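Long-range contacts in DNA repair protein RECN (Deinococcus radiodurans, PDB 4ABY), which probably takes part in recombinational repair of DNA double-strand breaks, its SMC-like head domain, the part crystallised here, serving as an ATP-binding ATPase module: residues L58-T69 and A344-H354; A359-E369 and R382-I393. All coordinates share one frame; numbering follows the deposited sequence.

Strand 62-67 is central to one mixed sheet: interaction 1 places strand 348-352 along one of its edges, and strand 364-373, which carries interaction 2, runs along the other. The centres of the two contacts lie about 10 Å apart. They meet directly through probable backbone hydrogen bonds, F62 O to H363 N at 2.6 Å and A64 O to Y366 N at 2.7 Å, and through the stacked rings of F65 and Y366. The predicted ATP-binding loop starts where strand 62-67 ends, so interaction 1 contains its G67, E68 and T69. Interaction 2 borders the same loop, because the side chain of K367 comes within about 4 Å of G67.

Interaction 1: L58-T69 and A344-H354; sequences LGGGFCAFTGET and ADTRQVLVVTH
F62 packs against V349 and V351 on one face of a parallel strand pair in the sheet core of a P-loop NTPase. Its ring reaches both because CG stands anti to the backbone N (chi1 -178°): V351 CG2 meets CE1 at the ring edge, 3.5 Å away, and V349 CG2 touches CD1. Alanine's single methyl at A344 lies against F62 CB. On the other face L350 CD2 is the meeting point, 3.4 Å from L58 CD1, 3.6 Å from C63 CB and at the edge of the F65 ring. Beta-branched valines suit this extended, buried strand. Between the faces, strands 62-67 and 348-352 run 15° from parallel. Five backbone bonds join the segments, among them C63 N to V349 O (2.9 Å) and V351 N to C63 O (3.2 Å), both nearly straight; G61 O and F65 O accept from V349 N and T353 N. G61 has no CB, and one would press on A344 O. Toward the polar edge, extended Q348 passes NE2 by G59 CA, while its OE1 bonds L40 N and S318 OG; T353 OG1 bonds D325. T69 CG2 lies 3.6 Å from V352 CG1 where helix 69-83 begins in the predicted ATP-binding P-loop. H354 follows strand 348-352, consistent with the switch histidine of ABC-type ATPases. Helix 330-343 and I358 cover the F62 face; Y366 of strand 364-373 packs on L58, C63 and F65 opposite.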
loop_
_atom_site.group_PDB
_atom_site.type_symbol
_atom_site.label_atom_id
_atom_site.label_comp_id
_atom_site.label_asym_id
_atom_site.label_seq_id
_atom_site.Cartn_x
_atom_site.Cartn_y
_atom_site.Cartn_z
ATOM N N LEU A 58 -1.065 -17.071 -9.026
ATOM C CA LEU A 58 0.046 -16.135 -8.972
ATOM C C LEU A 58 0.721 -16.240 -7.623
ATOM O O LEU A 58 0.052 -16.290 -6.593
ATOM C CB LEU A 58 -0.426 -14.700 -9.223
ATOM C CG LEU A 58 -0.857 -13.828 -8.039
ATOM C CD1 LEU A 58 -1.005 -12.400 -8.504
ATOM C CD2 LEU A 58 -2.145 -14.316 -7.416
ATOM N N GLY A 59 2.047 -16.286 -7.624
ATOM C CA GLY A 59 2.780 -16.317 -6.374
ATOM C C GLY A 59 4.192 -15.822 -6.554
ATOM O O GLY A 59 4.647 -15.669 -7.683
ATOM N N GLY A 60 4.882 -15.560 -5.450
ATOM C CA GLY A 60 6.302 -15.272 -5.517
ATOM C C GLY A 60 6.727 -13.982 -4.852
ATOM O O GLY A 60 6.367 -13.706 -3.708
ATOM N N GLY A 61 7.522 -13.195 -5.564
ATOM C CA GLY A 61 7.962 -11.915 -5.044
ATOM C C GLY A 61 7.355 -10.812 -5.874
ATOM O O GLY A 61 6.209 -10.421 -5.666
ATOM N N PHE A 62 8.128 -10.325 -6.835
ATOM C CA PHE A 62 7.686 -9.263 -7.724
ATOM C C PHE A 62 6.920 -9.838 -8.912
ATOM O O PHE A 62 7.496 -10.494 -9.780
ATOM C CB PHE A 62 8.897 -8.460 -8.200
ATOM C CG PHE A 62 8.555 -7.308 -9.092
ATOM C CD1 PHE A 62 7.238 -6.960 -9.330
ATOM C CD2 PHE A 62 9.556 -6.565 -9.686
ATOM C CE1 PHE A 62 6.926 -5.899 -10.149
ATOM C CE2 PHE A 62 9.253 -5.502 -10.506
ATOM C CZ PHE A 62 7.934 -5.167 -10.739
ATOM N N CYS A 63 5.616 -9.585 -8.942
ATOM C CA CYS A 63 4.773 -10.031 -10.041
ATOM C C CYS A 63 4.392 -8.857 -10.921
ATOM O O CYS A 63 3.775 -7.905 -10.457
ATOM C CB CYS A 63 3.514 -10.694 -9.500
ATOM S SG CYS A 63 3.850 -12.075 -8.414
ATOM N N ALA A 64 4.762 -8.922 -12.194
ATOM C CA ALA A 64 4.459 -7.841 -13.118
ATOM C C ALA A 64 3.326 -8.233 -14.047
ATOM O O ALA A 64 3.302 -9.340 -14.581
ATOM C CB ALA A 64 5.688 -7.459 -13.916
ATOM N N PHE A 65 2.383 -7.321 -14.234
ATOM C CA PHE A 65 1.286 -7.542 -15.159
ATOM C C PHE A 65 1.372 -6.549 -16.311
ATOM O O PHE A 65 1.378 -5.334 -16.104
ATOM C CB PHE A 65 -0.046 -7.449 -14.423
ATOM C CG PHE A 65 -0.251 -8.551 -13.429
ATOM C CD1 PHE A 65 0.465 -8.572 -12.245
ATOM C CD2 PHE A 65 -1.141 -9.584 -13.684
ATOM C CE1 PHE A 65 0.287 -9.593 -11.326
ATOM C CE2 PHE A 65 -1.321 -10.606 -12.767
ATOM C CZ PHE A 65 -0.608 -10.608 -11.588
ATOM N N THR A 66 1.451 -7.062 -17.515
ATOM C CA THR A 66 1.611 -6.267 -18.688
ATOM C C THR A 66 0.625 -6.700 -19.728
ATOM O O THR A 66 -0.175 -7.533 -19.479
ATOM C CB THR A 66 2.992 -6.390 -19.194
ATOM O OG1 THR A 66 3.184 -7.680 -19.698
ATOM C CG2 THR A 66 3.879 -6.260 -18.103
ATOM N N GLY A 67 0.664 -6.093 -20.884
ATOM C CA GLY A 67 -0.299 -6.397 -21.901
ATOM C C GLY A 67 -1.403 -5.401 -21.910
ATOM O O GLY A 67 -1.240 -4.307 -22.301
ATOM N N GLU A 68 -2.576 -5.882 -21.511
ATOM C CA GLU A 68 -3.742 -5.040 -21.392
ATOM C C GLU A 68 -3.679 -4.557 -19.964
ATOM O O GLU A 68 -4.110 -5.237 -19.033
ATOM C CB GLU A 68 -5.019 -5.844 -21.628
ATOM C CG GLU A 68 -5.900 -5.296 -22.739
ATOM C CD GLU A 68 -5.296 -5.497 -24.115
ATOM O OE1 GLU A 68 -4.822 -6.617 -24.400
ATOM O OE2 GLU A 68 -5.295 -4.535 -24.911
ATOM N N THR A 69 -3.122 -3.367 -19.810
ATOM C CA THR A 69 -2.923 -2.755 -18.497
ATOM C C THR A 69 -4.181 -2.385 -17.712
ATOM O O THR A 69 -4.245 -2.601 -16.502
ATOM C CB THR A 69 -2.029 -1.499 -18.601
ATOM O OG1 THR A 69 -2.273 -0.838 -19.849
ATOM C CG2 THR A 69 -0.561 -1.882 -18.512
ATOM N N ALA A 344 10.457 -6.828 -2.804
ATOM C CA ALA A 344 10.076 -8.197 -3.138
ATOM C C ALA A 344 10.986 -9.244 -2.488
ATOM O O ALA A 344 10.686 -10.437 -2.521
ATOM C CB ALA A 344 10.047 -8.382 -4.653
ATOM N N ASP A 345 12.096 -8.797 -1.907
ATOM C CA ASP A 345 13.010 -9.688 -1.191
ATOM C C ASP A 345 12.383 -10.213 0.090
ATOM O O ASP A 345 12.896 -11.142 0.703
ATOM C CB ASP A 345 14.309 -8.963 -0.838
ATOM C CG ASP A 345 15.285 -8.909 -1.989
ATOM O OD1 ASP A 345 14.985 -9.464 -3.066
ATOM O OD2 ASP A 345 16.363 -8.307 -1.815
ATOM N N THR A 346 11.278 -9.599 0.493
ATOM C CA THR A 346 10.589 -9.974 1.717
ATOM C C THR A 346 9.080 -10.041 1.490
ATOM O O THR A 346 8.338 -10.530 2.339
ATOM C CB THR A 346 10.898 -8.970 2.849
ATOM O OG1 THR A 346 11.037 -7.652 2.299
ATOM C CG2 THR A 346 12.191 -9.353 3.551
ATOM N N ARG A 347 8.628 -9.557 0.335
ATOM C CA ARG A 347 7.190 -9.439 0.095
ATOM C C ARG A 347 6.782 -9.912 -1.272
ATOM O O ARG A 347 7.628 -10.209 -2.115
ATOM C CB ARG A 347 6.748 -7.989 0.216
ATOM C CG ARG A 347 5.922 -7.678 1.447
ATOM C CD ARG A 347 6.783 -7.209 2.596
ATOM N NE ARG A 347 6.146 -7.489 3.878
ATOM C CZ ARG A 347 6.785 -7.386 5.033
ATOM N NH1 ARG A 347 8.054 -7.009 5.026
ATOM N NH2 ARG A 347 6.177 -7.652 6.182
ATOM N N GLN A 348 5.473 -10.006 -1.470
ATOM C CA GLN A 348 4.895 -10.201 -2.789
ATOM C C GLN A 348 4.383 -8.837 -3.209
ATOM O O GLN A 348 3.466 -8.300 -2.586
ATOM C CB GLN A 348 3.733 -11.195 -2.721
ATOM C CG GLN A 348 3.075 -11.505 -4.055
ATOM C CD GLN A 348 1.848 -12.385 -3.905
ATOM O OE1 GLN A 348 1.089 -12.253 -2.947
ATOM N NE2 GLN A 348 1.650 -13.289 -4.852
ATOM N N VAL A 349 4.991 -8.261 -4.242
ATOM C CA VAL A 349 4.562 -6.963 -4.746
ATOM C C VAL A 349 3.900 -7.143 -6.106
ATOM O O VAL A 349 4.439 -7.793 -6.998
ATOM C CB VAL A 349 5.724 -5.946 -4.811
ATOM C CG1 VAL A 349 6.884 -6.412 -3.951
ATOM C CG2 VAL A 349 6.173 -5.729 -6.233
ATOM N N LEU A 350 2.706 -6.585 -6.237
ATOM C CA LEU A 350 1.918 -6.735 -7.446
ATOM C C LEU A 350 1.757 -5.390 -8.138
ATOM O O LEU A 350 1.106 -4.487 -7.615
ATOM C CB LEU A 350 0.550 -7.312 -7.095
ATOM C CG LEU A 350 0.562 -8.651 -6.352
ATOM C CD1 LEU A 350 -0.719 -8.855 -5.563
ATOM C CD2 LEU A 350 0.782 -9.798 -7.319
ATOM N N VAL A 351 2.359 -5.250 -9.312
ATOM C CA VAL A 351 2.233 -4.017 -10.073
ATOM C C VAL A 351 1.808 -4.291 -11.511
ATOM O O VAL A 351 2.157 -5.314 -12.096
ATOM C CB VAL A 351 3.547 -3.208 -10.084
ATOM C CG1 VAL A 351 4.252 -3.320 -8.745
ATOM C CG2 VAL A 351 4.451 -3.683 -11.198
ATOM N N VAL A 352 1.031 -3.369 -12.066
ATOM C CA VAL A 352 0.697 -3.386 -13.480
ATOM C C VAL A 352 1.534 -2.296 -14.140
ATOM O O VAL A 352 1.547 -1.154 -13.676
ATOM C CB VAL A 352 -0.797 -3.096 -13.704
ATOM C CG1 VAL A 352 -1.131 -3.118 -15.178
ATOM C CG2 VAL A 352 -1.644 -4.105 -12.958
ATOM N N THR A 353 2.238 -2.641 -15.212
ATOM C CA THR A 353 3.193 -1.708 -15.796
ATOM C C THR A 353 3.209 -1.742 -17.320
ATOM O O THR A 353 2.854 -2.753 -17.931
ATOM C CB THR A 353 4.616 -1.984 -15.267
ATOM O OG1 THR A 353 5.526 -1.009 -15.786
ATOM C CG2 THR A 353 5.077 -3.368 -15.676
ATOM N N HIS A 354 3.616 -0.626 -17.924
ATOM C CA HIS A 354 3.779 -0.544 -19.376
ATOM C C HIS A 354 5.232 -0.285 -19.752
ATOM O O HIS A 354 5.569 -0.164 -20.926
ATOM C CB HIS A 354 2.872 0.536 -19.975
ATOM C CG HIS A 354 3.050 1.888 -19.358
ATOM N ND1 HIS A 354 2.376 2.281 -18.221
ATOM C CD2 HIS A 354 3.817 2.942 -19.726
ATOM C CE1 HIS A 354 2.725 3.518 -17.912
ATOM N NE2 HIS A 354 3.599 3.941 -18.808
#

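Interaction 2: A359-E369 and R382-I393; sequences AARAHHHYKVE and RLLTGDERLEEI
K367 and R382 form a hydrogen-bonded pair in the antiparallel beta hairpin of strands 364-373 and 376-383, whose chain then turns into helix 387-398 to pack back on the first strand. Backbone bonds join K367 N to R382 O (3.1 Å) and R382 N to K367 O; L384 N also donates to H365 O. Charge pairs form a network. R382 grips E369 side-on, NE to OE1 at 2.8 Å and NH2 to OE2, the two planes 36° apart; end-on, its NH1 and NH2 both reach E388 OE2. Extended K367 forms a salt bridge from NZ to E392 OE1, its hydrogen bond weak; E392 also pairs with R395. With R382 replaced by an alanine, E369 and E388 would probably lose the cation they share, leaving E369 OE2 and E388 OE2 5.9 Å apart without it. Round the H365 ring, L384 CD1 makes an off-centre CH-pi contact over one face, 3.8 Å from the centroid, and I393 CD1 sits at the edge; T66 OG1 is the polar anchor of NE2. On the opposite face of the hairpin from K367 and R382, L383 CD2 makes a CH-pi contact over the Y366 ring. R389 suits the type I turn 359-362: its extended chain crosses beside H365 and sets the flat guanidinium edge against the turn's carbonyls, NH2 donating to A362 O (2.6 Å) and, in the carbonyl plane on a lone pair, to A359 O at 3.3 Å.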
loop_
_atom_site.group_PDB
_atom_site.type_symbol
_atom_site.label_atom_id
_atom_site.label_comp_id
_atom_site.label_asym_id
_atom_site.label_seq_id
_atom_site.Cartn_x
_atom_site.Cartn_y
_atom_site.Cartn_z
ATOM N N ALA A 359 8.987 -4.327 -15.832
ATOM C CA ALA A 359 8.616 -5.714 -16.104
ATOM C C ALA A 359 9.814 -6.649 -15.992
ATOM O O ALA A 359 9.717 -7.731 -15.416
ATOM C CB ALA A 359 7.985 -5.831 -17.477
ATOM N N ALA A 360 10.944 -6.214 -16.537
ATOM C CA ALA A 360 12.139 -7.048 -16.615
ATOM C C ALA A 360 12.701 -7.455 -15.252
ATOM O O ALA A 360 13.534 -8.358 -15.168
ATOM C CB ALA A 360 13.206 -6.352 -17.438
ATOM N N ARG A 361 12.254 -6.794 -14.189
ATOM C CA ARG A 361 12.767 -7.078 -12.854
ATOM C C ARG A 361 11.842 -7.995 -12.067
ATOM O O ARG A 361 12.108 -8.313 -10.908
ATOM C CB ARG A 361 12.996 -5.780 -12.081
ATOM C CG ARG A 361 13.999 -4.853 -12.731
ATOM C CD ARG A 361 15.387 -5.465 -12.724
ATOM N NE ARG A 361 15.860 -5.686 -11.362
ATOM C CZ ARG A 361 16.417 -4.743 -10.605
ATOM N NH1 ARG A 361 16.572 -3.510 -11.078
ATOM N NH2 ARG A 361 16.816 -5.032 -9.372
ATOM N N ALA A 362 10.756 -8.426 -12.698
ATOM C CA ALA A 362 9.767 -9.248 -12.014
ATOM C C ALA A 362 10.274 -10.667 -11.783
ATOM O O ALA A 362 11.048 -11.192 -12.581
ATOM C CB ALA A 362 8.471 -9.272 -12.807
ATOM N N HIS A 363 9.840 -11.281 -10.686
ATOM C CA HIS A 363 10.117 -12.694 -10.456
ATOM C C HIS A 363 9.167 -13.513 -11.304
ATOM O O HIS A 363 9.435 -14.671 -11.626
ATOM C CB HIS A 363 9.921 -13.059 -8.992
ATOM C CG HIS A 363 10.892 -12.395 -8.072
ATOM N ND1 HIS A 363 10.731 -11.099 -7.634
ATOM C CD2 HIS A 363 12.033 -12.848 -7.505
ATOM C CE1 HIS A 363 11.735 -10.780 -6.837
ATOM N NE2 HIS A 363 12.538 -11.824 -6.740
ATOM N N HIS A 364 8.047 -12.898 -11.659
ATOM C CA HIS A 364 7.054 -13.544 -12.488
ATOM C C HIS A 364 6.445 -12.501 -13.398
ATOM O O HIS A 364 5.979 -11.463 -12.937
ATOM C CB HIS A 364 5.988 -14.203 -11.618
ATOM C CG HIS A 364 6.542 -15.195 -10.642
ATOM N ND1 HIS A 364 6.703 -16.529 -10.948
ATOM C CD2 HIS A 364 6.990 -15.042 -9.374
ATOM C CE1 HIS A 364 7.220 -17.157 -9.906
ATOM N NE2 HIS A 364 7.401 -16.277 -8.938
ATOM N N HIS A 365 6.477 -12.770 -14.694
ATOM C CA HIS A 365 5.954 -11.833 -15.673
ATOM C C HIS A 365 4.650 -12.379 -16.239
ATOM O O HIS A 365 4.638 -13.370 -16.970
ATOM C CB HIS A 365 6.978 -11.604 -16.785
ATOM C CG HIS A 365 6.605 -10.515 -17.744
ATOM N ND1 HIS A 365 7.537 -9.673 -18.309
ATOM C CD2 HIS A 365 5.403 -10.134 -18.236
ATOM C CE1 HIS A 365 6.923 -8.820 -19.110
ATOM N NE2 HIS A 365 5.629 -9.078 -19.084
ATOM N N TYR A 366 3.546 -11.738 -15.874
ATOM C CA TYR A 366 2.238 -12.147 -16.352
ATOM C C TYR A 366 1.834 -11.269 -17.521
ATOM O O TYR A 366 2.092 -10.070 -17.512
ATOM C CB TYR A 366 1.206 -12.047 -15.227
ATOM C CG TYR A 366 1.467 -13.008 -14.094
ATOM C CD1 TYR A 366 0.958 -14.297 -14.122
ATOM C CD2 TYR A 366 2.234 -12.634 -13.005
ATOM C CE1 TYR A 366 1.203 -15.183 -13.094
ATOM C CE2 TYR A 366 2.485 -13.514 -11.970
ATOM C CZ TYR A 366 1.968 -14.788 -12.022
ATOM O OH TYR A 366 2.215 -15.668 -10.993
ATOM N N LYS A 367 1.218 -11.861 -18.536
ATOM C CA LYS A 367 0.701 -11.071 -19.643
ATOM C C LYS A 367 -0.816 -11.134 -19.667
ATOM O O LYS A 367 -1.405 -12.213 -19.662
ATOM C CB LYS A 367 1.272 -11.528 -20.987
ATOM C CG LYS A 367 0.942 -10.568 -22.120
ATOM C CD LYS A 367 1.445 -11.055 -23.467
ATOM C CE LYS A 367 1.172 -10.020 -24.554
ATOM N NZ LYS A 367 1.609 -10.478 -25.900
ATOM N N VAL A 368 -1.445 -9.967 -19.672
ATOM C CA VAL A 368 -2.887 -9.899 -19.779
ATOM C C VAL A 368 -3.249 -9.785 -21.253
ATOM O O VAL A 368 -2.816 -8.863 -21.947
ATOM C CB VAL A 368 -3.467 -8.721 -18.977
ATOM C CG1 VAL A 368 -4.975 -8.707 -19.087
ATOM C CG2 VAL A 368 -3.044 -8.818 -17.522
ATOM N N GLU A 369 -4.032 -10.745 -21.726
ATOM C CA GLU A 369 -4.359 -10.854 -23.140
ATOM C C GLU A 369 -5.849 -10.800 -23.407
ATOM O O GLU A 369 -6.658 -10.721 -22.489
ATOM C CB GLU A 369 -3.791 -12.144 -23.721
ATOM C CG GLU A 369 -2.326 -12.062 -24.061
ATOM C CD GLU A 369 -1.750 -13.411 -24.413
ATOM O OE1 GLU A 369 -2.287 -14.426 -23.916
ATOM O OE2 GLU A 369 -0.762 -13.454 -25.178
ATOM N N ARG A 382 -1.713 -15.156 -18.467
ATOM C CA ARG A 382 -0.826 -16.317 -18.515
ATOM C C ARG A 382 0.627 -15.948 -18.234
ATOM O O ARG A 382 1.107 -14.907 -18.676
ATOM C CB ARG A 382 -0.930 -17.011 -19.874
ATOM C CG ARG A 382 -0.462 -16.146 -21.019
ATOM C CD ARG A 382 -0.769 -16.759 -22.370
ATOM N NE ARG A 382 -0.089 -16.007 -23.418
ATOM C CZ ARG A 382 1.141 -16.275 -23.838
ATOM N NH1 ARG A 382 1.808 -17.290 -23.309
ATOM N NH2 ARG A 382 1.699 -15.538 -24.789
ATOM N N LEU A 383 1.316 -16.813 -17.496
ATOM C CA LEU A 383 2.735 -16.636 -17.207
ATOM C C LEU A 383 3.586 -16.644 -18.473
ATOM O O LEU A 383 3.249 -17.305 -19.453
ATOM C CB LEU A 383 3.221 -17.748 -16.287
ATOM C CG LEU A 383 3.576 -17.352 -14.863
ATOM C CD1 LEU A 383 3.986 -18.582 -14.087
ATOM C CD2 LEU A 383 4.685 -16.320 -14.868
ATOM N N LEU A 384 4.696 -15.913 -18.439
ATOM C CA LEU A 384 5.654 -15.919 -19.540
ATOM C C LEU A 384 6.870 -16.767 -19.181
ATOM O O LEU A 384 7.466 -16.602 -18.120
ATOM C CB LEU A 384 6.073 -14.496 -19.907
ATOM C CG LEU A 384 4.937 -13.602 -20.404
ATOM C CD1 LEU A 384 5.497 -12.328 -21.000
ATOM C CD2 LEU A 384 4.073 -14.339 -21.418
ATOM N N THR A 385 7.190 -17.677 -20.061
ATOM C CA THR A 385 8.182 -18.687 -19.864
ATOM C C THR A 385 9.621 -18.300 -19.722
ATOM O O THR A 385 10.323 -18.820 -18.884
ATOM C CB THR A 385 8.111 -19.524 -21.036
ATOM O OG1 THR A 385 7.728 -18.680 -22.110
ATOM C CG2 THR A 385 7.039 -20.514 -20.850
ATOM N N GLY A 386 10.087 -17.397 -20.550
ATOM C CA GLY A 386 11.467 -17.006 -20.471
ATOM C C GLY A 386 11.851 -16.377 -21.762
ATOM O O GLY A 386 12.206 -15.230 -21.794
ATOM N N ASP A 387 11.847 -17.164 -22.820
ATOM C CA ASP A 387 12.064 -16.660 -24.170
ATOM C C ASP A 387 10.866 -15.918 -24.684
ATOM O O ASP A 387 10.967 -15.045 -25.503
ATOM C CB ASP A 387 12.530 -17.742 -25.129
ATOM C CG ASP A 387 14.014 -17.927 -25.092
ATOM O OD1 ASP A 387 14.717 -17.246 -25.851
ATOM O OD2 ASP A 387 14.471 -18.740 -24.286
ATOM N N GLU A 388 9.720 -16.329 -24.199
ATOM C CA GLU A 388 8.468 -15.658 -24.489
ATOM C C GLU A 388 8.451 -14.333 -23.754
ATOM O O GLU A 388 7.935 -13.336 -24.250
ATOM C CB GLU A 388 7.303 -16.520 -24.028
ATOM C CG GLU A 388 5.975 -16.117 -24.617
ATOM C CD GLU A 388 4.916 -17.158 -24.361
ATOM O OE1 GLU A 388 5.166 -18.066 -23.533
ATOM O OE2 GLU A 388 3.842 -17.070 -24.990
ATOM N N ARG A 389 9.027 -14.342 -22.560
ATOM C CA ARG A 389 9.130 -13.147 -21.748
ATOM C C ARG A 389 10.077 -12.158 -22.404
ATOM O O ARG A 389 9.746 -10.989 -22.585
ATOM C CB ARG A 389 9.646 -13.511 -20.361
ATOM C CG ARG A 389 9.819 -12.328 -19.458
ATOM C CD ARG A 389 10.669 -12.690 -18.265
ATOM N NE ARG A 389 10.676 -11.617 -17.281
ATOM C CZ ARG A 389 10.996 -11.789 -16.005
ATOM N NH1 ARG A 389 11.333 -12.994 -15.564
ATOM N NH2 ARG A 389 10.970 -10.758 -15.171
ATOM N N LEU A 390 11.263 -12.637 -22.756
ATOM C CA LEU A 390 12.249 -11.818 -23.443
ATOM C C LEU A 390 11.608 -11.153 -24.648
ATOM O O LEU A 390 11.871 -9.990 -24.942
ATOM C CB LEU A 390 13.425 -12.680 -23.896
ATOM C CG LEU A 390 14.486 -11.993 -24.751
ATOM C CD1 LEU A 390 15.245 -10.968 -23.932
ATOM C CD2 LEU A 390 15.441 -13.019 -25.326
ATOM N N GLU A 391 10.779 -11.869 -25.352
ATOM C CA GLU A 391 10.071 -11.312 -26.465
ATOM C C GLU A 391 9.179 -10.196 -26.051
ATOM O O GLU A 391 9.107 -9.218 -26.709
ATOM C CB GLU A 391 9.197 -12.386 -27.046
ATOM C CG GLU A 391 9.574 -12.805 -28.410
ATOM C CD GLU A 391 8.424 -13.407 -29.123
ATOM O OE1 GLU A 391 7.338 -13.451 -28.539
ATOM O OE2 GLU A 391 8.596 -13.839 -30.267
ATOM N N GLU A 392 8.469 -10.363 -24.955
ATOM C CA GLU A 392 7.541 -9.350 -24.461
ATOM C C GLU A 392 8.264 -8.061 -24.085
ATOM O O GLU A 392 7.837 -6.969 -24.457
ATOM C CB GLU A 392 6.758 -9.885 -23.262
ATOM C CG GLU A 392 5.741 -8.908 -22.685
ATOM C CD GLU A 392 4.548 -8.680 -23.599
ATOM O OE1 GLU A 392 4.523 -9.257 -24.712
ATOM O OE2 GLU A 392 3.632 -7.923 -23.200
ATOM N N ILE A 393 9.361 -8.195 -23.347
ATOM C CA ILE A 393 10.149 -7.042 -22.940
ATOM C C ILE A 393 10.561 -6.228 -24.158
ATOM O O ILE A 393 10.470 -5.004 -24.154
ATOM C CB ILE A 393 11.409 -7.463 -22.177
ATOM C CG1 ILE A 393 11.026 -8.251 -20.929
ATOM C CG2 ILE A 393 12.225 -6.242 -21.798
ATOM C CD1 ILE A 393 10.106 -7.486 -20.000
#